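Local coordinates for protein malonyl CoA-ACP transacylase (Xanthomonas oryzae pv. oryzae, PDB 3K89) that probably catalyses the transfer of the malonyl group from malonyl-CoA to holo-acyl carrier protein, releasing CoA, at residues A[133-138]-A[180-185]; A[144-149]-A[158-163]; A[257-262]-A[288-293]. All coordinates share one frame; numbering follows the deposited sequence.

Contact 1. Residues A[133-138]-A[180-185]; sequences AMAAVL and RALALL
Leu185, which meets Val137 across the contact, has its backbone fixed by a helical bond from Leu185 N to Ala181 O at 2.9 Å. With the preceding bond from Leu184 N to Arg180 O at 3.0 Å, it keeps 180-185 in a regular helical turn, so that Leu182 and Leu185, three residues apart, both send methyl groups to strand 133-138. The strand answers with alternate residues, Ala135 and Val137, whose side chains leave the same side of the sheet. Val137 and Leu185 meet tip to tip. Leu185 CD1 lies 3.8 Å from Val137 CG2 and 4.1 Å from Val137 CG1, so one methyl rests against both branches of the valine. With its chi1 at -178°, Val137 holds CG1 anti to the backbone N and CG2 beside that N, and both branches come to face the leucine. Lower down the strand, Leu182 CD2 stretches to Ala135 CB at 3.9 Å; the long leucine makes up for the short alanine. Val190 touches both Val137 and Leu185, while Val178, one turn before Leu182, covers Ala135. The pairing belongs to the ferredoxin-like subdomain, whose second helix, 175-187, lies on one face of the mixed sheet. The contact is made of methyl groups alone, and its cohesion therefore comes from buried apolar surface and fit, the polar bonds running within the helix and between neighbouring strands of the sheet.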
loop_
_atom_site.group_PDB
_atom_site.type_symbol
_atom_site.label_atom_id
_atom_site.label_comp_id
_atom_site.label_asym_id
_atom_site.label_seq_id
_atom_site.Cartn_x
_atom_site.Cartn_y
_atom_site.Cartn_z
ATOM N N ALA A 133 -14.282 -10.946 0.348
ATOM C CA ALA A 133 -13.526 -11.306 -0.834
ATOM C C ALA A 133 -13.103 -10.055 -1.560
ATOM O O ALA A 133 -13.712 -8.990 -1.385
ATOM C CB ALA A 133 -14.353 -12.250 -1.785
ATOM N N MET A 134 -12.027 -10.194 -2.324
ATOM C CA MET A 134 -11.583 -9.175 -3.274
ATOM C C MET A 134 -11.291 -9.811 -4.613
ATOM O O MET A 134 -10.882 -10.960 -4.665
ATOM C CB MET A 134 -10.308 -8.503 -2.778
ATOM C CG MET A 134 -10.414 -7.979 -1.371
ATOM S SD MET A 134 -11.204 -6.366 -1.297
ATOM C CE MET A 134 -9.939 -5.173 -1.800
ATOM N N ALA A 135 -11.493 -9.058 -5.694
ATOM C CA ALA A 135 -11.197 -9.550 -7.033
ATOM C C ALA A 135 -10.626 -8.467 -7.929
ATOM O O ALA A 135 -11.086 -7.327 -7.921
ATOM C CB ALA A 135 -12.473 -10.155 -7.686
ATOM N N ALA A 136 -9.620 -8.829 -8.713
ATOM C CA ALA A 136 -9.082 -7.890 -9.683
ATOM C C ALA A 136 -9.830 -8.067 -10.996
ATOM O O ALA A 136 -10.088 -9.203 -11.432
ATOM C CB ALA A 136 -7.591 -8.122 -9.876
ATOM N N VAL A 137 -10.195 -6.945 -11.607
ATOM C CA VAL A 137 -10.879 -6.952 -12.898
ATOM C C VAL A 137 -9.956 -6.200 -13.844
ATOM O O VAL A 137 -9.632 -5.013 -13.616
ATOM C CB VAL A 137 -12.269 -6.290 -12.831
ATOM C CG1 VAL A 137 -12.982 -6.355 -14.190
ATOM C CG2 VAL A 137 -13.122 -6.940 -11.760
ATOM N N LEU A 138 -9.526 -6.893 -14.897
ATOM C CA LEU A 138 -8.487 -6.403 -15.789
ATOM C C LEU A 138 -9.047 -6.102 -17.174
ATOM O O LEU A 138 -9.835 -6.885 -17.718
ATOM C CB LEU A 138 -7.340 -7.423 -15.905
ATOM C CG LEU A 138 -6.603 -7.945 -14.655
ATOM C CD1 LEU A 138 -6.150 -6.805 -13.748
ATOM C CD2 LEU A 138 -7.430 -8.950 -13.862
ATOM N N ARG A 180 -21.279 -12.638 -7.229
ATOM C CA ARG A 180 -22.346 -12.156 -8.118
ATOM C C ARG A 180 -21.829 -11.131 -9.140
ATOM O O ARG A 180 -22.166 -11.202 -10.327
ATOM C CB ARG A 180 -23.542 -11.605 -7.349
ATOM C CG ARG A 180 -24.373 -12.659 -6.601
ATOM C CD ARG A 180 -25.655 -12.050 -6.070
ATOM N NE ARG A 180 -25.467 -10.916 -5.159
ATOM C CZ ARG A 180 -25.352 -11.022 -3.840
ATOM N NH1 ARG A 180 -25.364 -12.221 -3.256
ATOM N NH2 ARG A 180 -25.203 -9.930 -3.096
ATOM N N ALA A 181 -20.988 -10.196 -8.695
ATOM C CA ALA A 181 -20.398 -9.225 -9.613
ATOM C C ALA A 181 -19.566 -9.906 -10.698
ATOM O O ALA A 181 -19.630 -9.524 -11.870
ATOM C CB ALA A 181 -19.569 -8.183 -8.851
ATOM N N LEU A 182 -18.799 -10.917 -10.304
ATOM C CA LEU A 182 -17.996 -11.685 -11.235
ATOM C C LEU A 182 -18.866 -12.395 -12.278
ATOM O O LEU A 182 -18.518 -12.391 -13.455
ATOM C CB LEU A 182 -17.097 -12.680 -10.494
ATOM C CG LEU A 182 -15.968 -12.078 -9.640
ATOM C CD1 LEU A 182 -15.187 -13.179 -8.908
ATOM C CD2 LEU A 182 -15.028 -11.208 -10.462
ATOM N N ALA A 183 -19.988 -12.971 -11.834
ATOM C CA ALA A 183 -20.977 -13.592 -12.739
ATOM C C ALA A 183 -21.526 -12.590 -13.760
ATOM O O ALA A 183 -21.597 -12.900 -14.956
ATOM C CB ALA A 183 -22.119 -14.217 -11.944
ATOM N N LEU A 184 -21.899 -11.397 -13.295
ATOM C CA LEU A 184 -22.450 -10.361 -14.176
ATOM C C LEU A 184 -21.415 -9.855 -15.186
ATOM O O LEU A 184 -21.745 -9.600 -16.357
ATOM C CB LEU A 184 -23.053 -9.202 -13.372
ATOM C CG LEU A 184 -24.268 -9.488 -12.482
ATOM C CD1 LEU A 184 -24.755 -8.210 -11.815
ATOM C CD2 LEU A 184 -25.404 -10.150 -13.269
ATOM N N LEU A 185 -20.166 -9.731 -14.738
ATOM C CA LEU A 185 -19.068 -9.374 -15.629
ATOM C C LEU A 185 -18.878 -10.429 -16.713
ATOM O O LEU A 185 -18.678 -10.091 -17.887
ATOM C CB LEU A 185 -17.767 -9.152 -14.846
ATOM C CG LEU A 185 -17.650 -7.805 -14.122
ATOM C CD1 LEU A 185 -16.586 -7.889 -13.040
ATOM C CD2 LEU A 185 -17.348 -6.655 -15.080
#

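Contact 2. Residues A[144-149]-A[158-163]; sequences VVLEVC and VVPANF
The chi1 of Cys149, -75°, sets SG anti to its own carbonyl carbon, where it meets Val158 and Pro160, whereas that of Val158, 56°, tucks CG1 between backbone N and carbonyl carbon and sets CG2 anti to the N. Helix 142-152 and strand 158-165 form the second half of the beta-alpha-beta unit that opens the ferredoxin-like subdomain, and their segments run at 144° to each other, with axes 7.9 Å apart at closest approach. At the end where helix and strand converge, the two residues interlock: Val158 CG1 presses on Cys149 O at 3.4 Å, while Cys149 CB comes equally close to Val158 O, also 3.4 Å. The thiol sulfur extends the apolar surface, with SG 4.1 Å from Val158 CG2 and 4.2 Å from Pro160 CD. Ile171 of the adjoining strand touches Cys149, which is buried. Where the two segments diverge, Leu146 makes the contact with the end of its side chain. This crosses those of Pro160 and Phe163 at about a right angle, and its methyl CD1 serves both: it rests 3.8 Å from Pro160 CG and meets the edge of the Phe163 ring, near the ring plane, at CE1, 4.1 Å away.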
loop_
_atom_site.group_PDB
_atom_site.type_symbol
_atom_site.label_atom_id
_atom_site.label_comp_id
_atom_site.label_asym_id
_atom_site.label_seq_id
_atom_site.Cartn_x
_atom_site.Cartn_y
_atom_site.Cartn_z
ATOM N N VAL A 144 -18.276 0.127 -16.592
ATOM C CA VAL A 144 -18.858 -1.215 -16.653
ATOM C C VAL A 144 -18.795 -1.854 -15.263
ATOM O O VAL A 144 -19.802 -2.357 -14.751
ATOM C CB VAL A 144 -18.119 -2.102 -17.683
ATOM C CG1 VAL A 144 -18.648 -3.531 -17.650
ATOM C CG2 VAL A 144 -18.240 -1.509 -19.092
ATOM N N VAL A 145 -17.618 -1.791 -14.649
ATOM C CA VAL A 145 -17.397 -2.397 -13.330
ATOM C C VAL A 145 -18.251 -1.723 -12.253
ATOM O O VAL A 145 -18.815 -2.390 -11.374
ATOM C CB VAL A 145 -15.898 -2.365 -12.937
ATOM C CG1 VAL A 145 -15.671 -3.096 -11.609
ATOM C CG2 VAL A 145 -15.046 -2.997 -14.022
ATOM N N LEU A 146 -18.346 -0.398 -12.312
ATOM C CA LEU A 146 -19.096 0.349 -11.305
ATOM C C LEU A 146 -20.596 0.077 -11.388
ATOM O O LEU A 146 -21.276 -0.015 -10.363
ATOM C CB LEU A 146 -18.820 1.846 -11.429
ATOM C CG LEU A 146 -17.615 2.439 -10.680
ATOM C CD1 LEU A 146 -16.422 1.509 -10.571
ATOM C CD2 LEU A 146 -17.197 3.735 -11.351
ATOM N N GLU A 147 -21.101 -0.078 -12.606
ATOM C CA GLU A 147 -22.526 -0.350 -12.759
ATOM C C GLU A 147 -22.810 -1.799 -12.351
ATOM O O GLU A 147 -23.819 -2.063 -11.703
ATOM C CB GLU A 147 -23.025 -0.020 -14.178
ATOM C CG GLU A 147 -24.541 0.322 -14.248
ATOM C CD GLU A 147 -24.853 1.836 -14.272
ATOM O OE1 GLU A 147 -24.086 2.622 -14.879
ATOM O OE2 GLU A 147 -25.894 2.240 -13.699
ATOM N N VAL A 148 -21.890 -2.707 -12.679
ATOM C CA VAL A 148 -21.993 -4.129 -12.286
ATOM C C VAL A 148 -22.035 -4.280 -10.755
ATOM O O VAL A 148 -22.852 -5.030 -10.223
ATOM C CB VAL A 148 -20.864 -5.010 -12.907
ATOM C CG1 VAL A 148 -20.710 -6.326 -12.161
ATOM C CG2 VAL A 148 -21.144 -5.303 -14.372
ATOM N N CYS A 149 -21.166 -3.556 -10.050
ATOM C CA CYS A 149 -21.159 -3.622 -8.587
ATOM C C CYS A 149 -22.509 -3.219 -8.002
ATOM O O CYS A 149 -23.012 -3.863 -7.089
ATOM C CB CYS A 149 -20.049 -2.746 -7.998
ATOM S SG CYS A 149 -18.420 -3.460 -8.165
ATOM N N VAL A 158 -20.744 -4.847 -2.379
ATOM C CA VAL A 158 -19.663 -5.036 -3.344
ATOM C C VAL A 158 -19.405 -3.702 -4.017
ATOM O O VAL A 158 -20.316 -3.086 -4.583
ATOM C CB VAL A 158 -19.921 -6.192 -4.371
ATOM C CG1 VAL A 158 -21.238 -5.991 -5.133
ATOM C CG2 VAL A 158 -18.731 -6.361 -5.333
ATOM N N VAL A 159 -18.166 -3.243 -3.922
ATOM C CA VAL A 159 -17.811 -1.898 -4.371
ATOM C C VAL A 159 -16.401 -1.916 -4.952
ATOM O O VAL A 159 -15.613 -2.814 -4.649
ATOM C CB VAL A 159 -17.842 -0.861 -3.184
ATOM C CG1 VAL A 159 -19.259 -0.621 -2.637
ATOM C CG2 VAL A 159 -16.860 -1.240 -2.057
ATOM N N PRO A 160 -16.066 -0.917 -5.796
ATOM C CA PRO A 160 -14.654 -0.705 -6.128
ATOM C C PRO A 160 -13.852 -0.447 -4.846
ATOM O O PRO A 160 -14.263 0.372 -3.998
ATOM C CB PRO A 160 -14.676 0.541 -7.026
ATOM C CG PRO A 160 -16.010 1.177 -6.818
ATOM C CD PRO A 160 -16.956 0.049 -6.465
ATOM N N ALA A 161 -12.747 -1.174 -4.700
ATOM C CA ALA A 161 -11.886 -1.050 -3.517
ATOM C C ALA A 161 -10.532 -0.430 -3.883
ATOM O O ALA A 161 -9.922 0.258 -3.053
ATOM C CB ALA A 161 -11.683 -2.428 -2.869
ATOM N N ASN A 162 -10.043 -0.682 -5.091
ATOM C CA ASN A 162 -8.844 0.025 -5.577
ATOM C C ASN A 162 -9.075 0.482 -7.014
ATOM O O ASN A 162 -9.443 -0.343 -7.857
ATOM C CB ASN A 162 -7.608 -0.871 -5.730
ATOM C CG ASN A 162 -7.056 -1.493 -4.430
ATOM O OD1 ASN A 162 -7.459 -1.227 -3.279
ATOM N ND2 ASN A 162 -6.083 -2.324 -4.644
ATOM N N PHE A 163 -8.789 1.746 -7.297
ATOM C CA PHE A 163 -8.589 2.212 -8.677
ATOM C C PHE A 163 -7.088 2.186 -8.931
ATOM O O PHE A 163 -6.387 3.128 -8.555
ATOM C CB PHE A 163 -9.187 3.615 -8.867
ATOM C CG PHE A 163 -10.684 3.648 -8.712
ATOM C CD1 PHE A 163 -11.513 3.288 -9.780
ATOM C CD2 PHE A 163 -11.267 4.014 -7.492
ATOM C CE1 PHE A 163 -12.908 3.307 -9.634
ATOM C CE2 PHE A 163 -12.646 4.023 -7.330
ATOM C CZ PHE A 163 -13.476 3.676 -8.408
#

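Contact 3. Residues A[257-262]-A[288-293]; sequences VQWTGC and KRIDKS
Thr260 and Ile290 bring their CA atoms to 6.3 Å, where the first turn of helix 259-268, entered through Gln258 at the N-cap, faces the end of helix 282-290. Every close contact between the segments is made by Ile290. Its CD1 methyl rests against the start of the helix, 3.9 Å from Thr260 CA and 3.9 Å from Trp259 CD1. It approaches the indole at a slant, at the five-membered ring, and the two side chains cross at about a right angle. Trp259 has chi1 at -174°, which sets CG anti to the backbone N, and with chi2 at -112° brings CD1 to Ile290. The Ile290 side chain crosses that of Thr260 obliquely: CG1 is 3.9 Å from Thr260 OG1, a packing contact between carbon and hydroxyl oxygen, and CG2 is 4.1 Å from Thr260 CG2. Just past Ile290 the chain leaves helical geometry at Asp291, whose OD1 accepts from Ser293 N at 3.1 Å, closing an Asx turn, and from Ser293 OG at 2.7 Å. The N-H arrives on the anti side and the hydroxyl on the syn side, both tilted out of the carboxylate plane over the same face, which probably limits rotation of the carboxylate. Trp259 also touches a probable nucleophile elbow (GxSxG) holding the predicted active-site Ser94, so the contact probably backs the catalytic pocket. Val263 and Gln264 of helix 259-268 touch Ile290, while Trp259 packs on Leu283 and Leu286 of helix 282-290 and on Asn164 of strand 158-165.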
loop_
_atom_site.group_PDB
_atom_site.type_symbol
_atom_site.label_atom_id
_atom_site.label_comp_id
_atom_site.label_asym_id
_atom_site.label_seq_id
_atom_site.Cartn_x
_atom_site.Cartn_y
_atom_site.Cartn_z
ATOM N N VAL A 257 -9.076 3.056 -2.664
ATOM C CA VAL A 257 -7.737 3.605 -2.883
ATOM C C VAL A 257 -7.706 4.239 -4.262
ATOM O O VAL A 257 -7.917 3.568 -5.262
ATOM C CB VAL A 257 -6.666 2.490 -2.784
ATOM C CG1 VAL A 257 -5.289 2.939 -3.292
ATOM C CG2 VAL A 257 -6.539 2.016 -1.358
ATOM N N GLN A 258 -7.447 5.544 -4.303
ATOM C CA GLN A 258 -7.394 6.266 -5.583
ATOM C C GLN A 258 -5.951 6.244 -6.092
ATOM O O GLN A 258 -5.252 7.271 -6.079
ATOM C CB GLN A 258 -7.877 7.722 -5.400
ATOM C CG GLN A 258 -9.301 7.874 -4.796
ATOM C CD GLN A 258 -10.427 7.412 -5.703
ATOM O OE1 GLN A 258 -11.548 7.173 -5.227
ATOM N NE2 GLN A 258 -10.164 7.308 -7.004
ATOM N N TRP A 259 -5.464 5.056 -6.468
ATOM C CA TRP A 259 -4.047 4.948 -6.818
ATOM C C TRP A 259 -3.757 5.698 -8.120
ATOM O O TRP A 259 -2.792 6.470 -8.192
ATOM C CB TRP A 259 -3.540 3.486 -6.860
ATOM C CG TRP A 259 -2.038 3.473 -7.075
ATOM C CD1 TRP A 259 -1.340 3.033 -8.193
ATOM C CD2 TRP A 259 -1.059 4.018 -6.183
ATOM N NE1 TRP A 259 0.007 3.256 -8.015
ATOM C CE2 TRP A 259 0.208 3.845 -6.791
ATOM C CE3 TRP A 259 -1.132 4.612 -4.908
ATOM C CZ2 TRP A 259 1.401 4.266 -6.179
ATOM C CZ3 TRP A 259 0.052 5.008 -4.287
ATOM C CH2 TRP A 259 1.305 4.843 -4.934
ATOM N N THR A 260 -4.618 5.516 -9.117
ATOM C CA THR A 260 -4.487 6.284 -10.370
ATOM C C THR A 260 -4.432 7.776 -10.073
ATOM O O THR A 260 -3.539 8.461 -10.565
ATOM C CB THR A 260 -5.613 5.936 -11.338
ATOM O OG1 THR A 260 -5.484 4.558 -11.680
ATOM C CG2 THR A 260 -5.528 6.765 -12.633
ATOM N N GLY A 261 -5.350 8.244 -9.229
ATOM C CA GLY A 261 -5.417 9.648 -8.832
ATOM C C GLY A 261 -4.148 10.125 -8.155
ATOM O O GLY A 261 -3.670 11.227 -8.434
ATOM N N CYS A 262 -3.593 9.310 -7.254
ATOM C CA CYS A 262 -2.357 9.693 -6.559
ATOM C C CYS A 262 -1.190 9.855 -7.532
ATOM O O CYS A 262 -0.432 10.810 -7.444
ATOM C CB CYS A 262 -1.989 8.647 -5.485
ATOM S SG CYS A 262 -3.055 8.720 -4.017
ATOM N N LYS A 288 3.425 2.609 -14.830
ATOM C CA LYS A 288 3.690 2.524 -16.282
ATOM C C LYS A 288 2.402 2.506 -17.099
ATOM O O LYS A 288 2.381 2.969 -18.252
ATOM C CB LYS A 288 4.559 1.305 -16.620
ATOM C CG LYS A 288 5.969 1.359 -16.031
ATOM C CD LYS A 288 6.860 0.265 -16.589
ATOM C CE LYS A 288 7.628 -0.475 -15.483
ATOM N NZ LYS A 288 8.136 0.398 -14.378
ATOM N N ARG A 289 1.330 1.969 -16.515
ATOM C CA ARG A 289 0.020 1.936 -17.171
ATOM C C ARG A 289 -0.726 3.265 -17.026
ATOM O O ARG A 289 -1.469 3.665 -17.925
ATOM C CB ARG A 289 -0.817 0.751 -16.659
ATOM C CG ARG A 289 -2.153 0.524 -17.364
ATOM C CD ARG A 289 -1.977 0.105 -18.828
ATOM N NE ARG A 289 -3.250 0.141 -19.548
ATOM C CZ ARG A 289 -3.809 1.248 -20.030
ATOM N NH1 ARG A 289 -3.205 2.422 -19.879
ATOM N NH2 ARG A 289 -4.975 1.181 -20.666
ATOM N N ILE A 290 -0.524 3.947 -15.900
ATOM C CA ILE A 290 -1.183 5.217 -15.623
ATOM C C ILE A 290 -0.615 6.358 -16.480
ATOM O O ILE A 290 -1.364 7.154 -17.069
ATOM C CB ILE A 290 -1.087 5.572 -14.112
ATOM C CG1 ILE A 290 -1.893 4.564 -13.283
ATOM C CG2 ILE A 290 -1.624 6.981 -13.848
ATOM C CD1 ILE A 290 -1.425 4.441 -11.819
ATOM N N ASP A 291 0.704 6.424 -16.548
ATOM C CA ASP A 291 1.364 7.518 -17.242
ATOM C C ASP A 291 2.673 7.010 -17.822
ATOM O O ASP A 291 3.670 6.836 -17.114
ATOM C CB ASP A 291 1.583 8.694 -16.294
ATOM C CG ASP A 291 2.154 9.926 -16.994
ATOM O OD1 ASP A 291 2.776 9.786 -18.076
ATOM O OD2 ASP A 291 1.989 11.033 -16.437
ATOM N N LYS A 292 2.658 6.794 -19.138
ATOM C CA LYS A 292 3.760 6.132 -19.837
ATOM C C LYS A 292 5.046 6.960 -19.903
ATOM O O LYS A 292 6.106 6.443 -20.249
ATOM C CB LYS A 292 3.313 5.755 -21.251
ATOM C CG LYS A 292 2.269 4.645 -21.303
ATOM C CD LYS A 292 1.668 4.501 -22.701
ATOM C CE LYS A 292 2.515 3.608 -23.588
ATOM N NZ LYS A 292 2.027 3.613 -24.998
ATOM N N SER A 293 4.956 8.233 -19.557
ATOM C CA SER A 293 6.133 9.096 -19.577
ATOM C C SER A 293 6.956 9.046 -18.290
ATOM O O SER A 293 8.121 9.425 -18.286
ATOM C CB SER A 293 5.738 10.538 -19.888
ATOM O OG SER A 293 5.006 11.130 -18.827
#

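In the fold
Contacts 1 and 2 are centred 8 Å apart and share one hydrophobic layer, the second nested within the chain loop closed by the first; Val148 CG1 joins them, lying 3.9 Å from both Leu184 CB and Leu185 CG. Contact 3 reaches the same mixed sheet from its other margin, its centre about 17 Å from that of contact 2. There strand 257-258 pairs with 158-165, Phe163 N probably bonding to Val257 O at 2.9 Å. Contact 1 lies away from the predicted active-site residues, Ser94 and His203. Nearer lie the side chains of Val159 in contact 2, about 7 Å from that of His203, and Trp259 in contact 3, about 8 Å from that of Ser94 and 7 Å from bound glycerol.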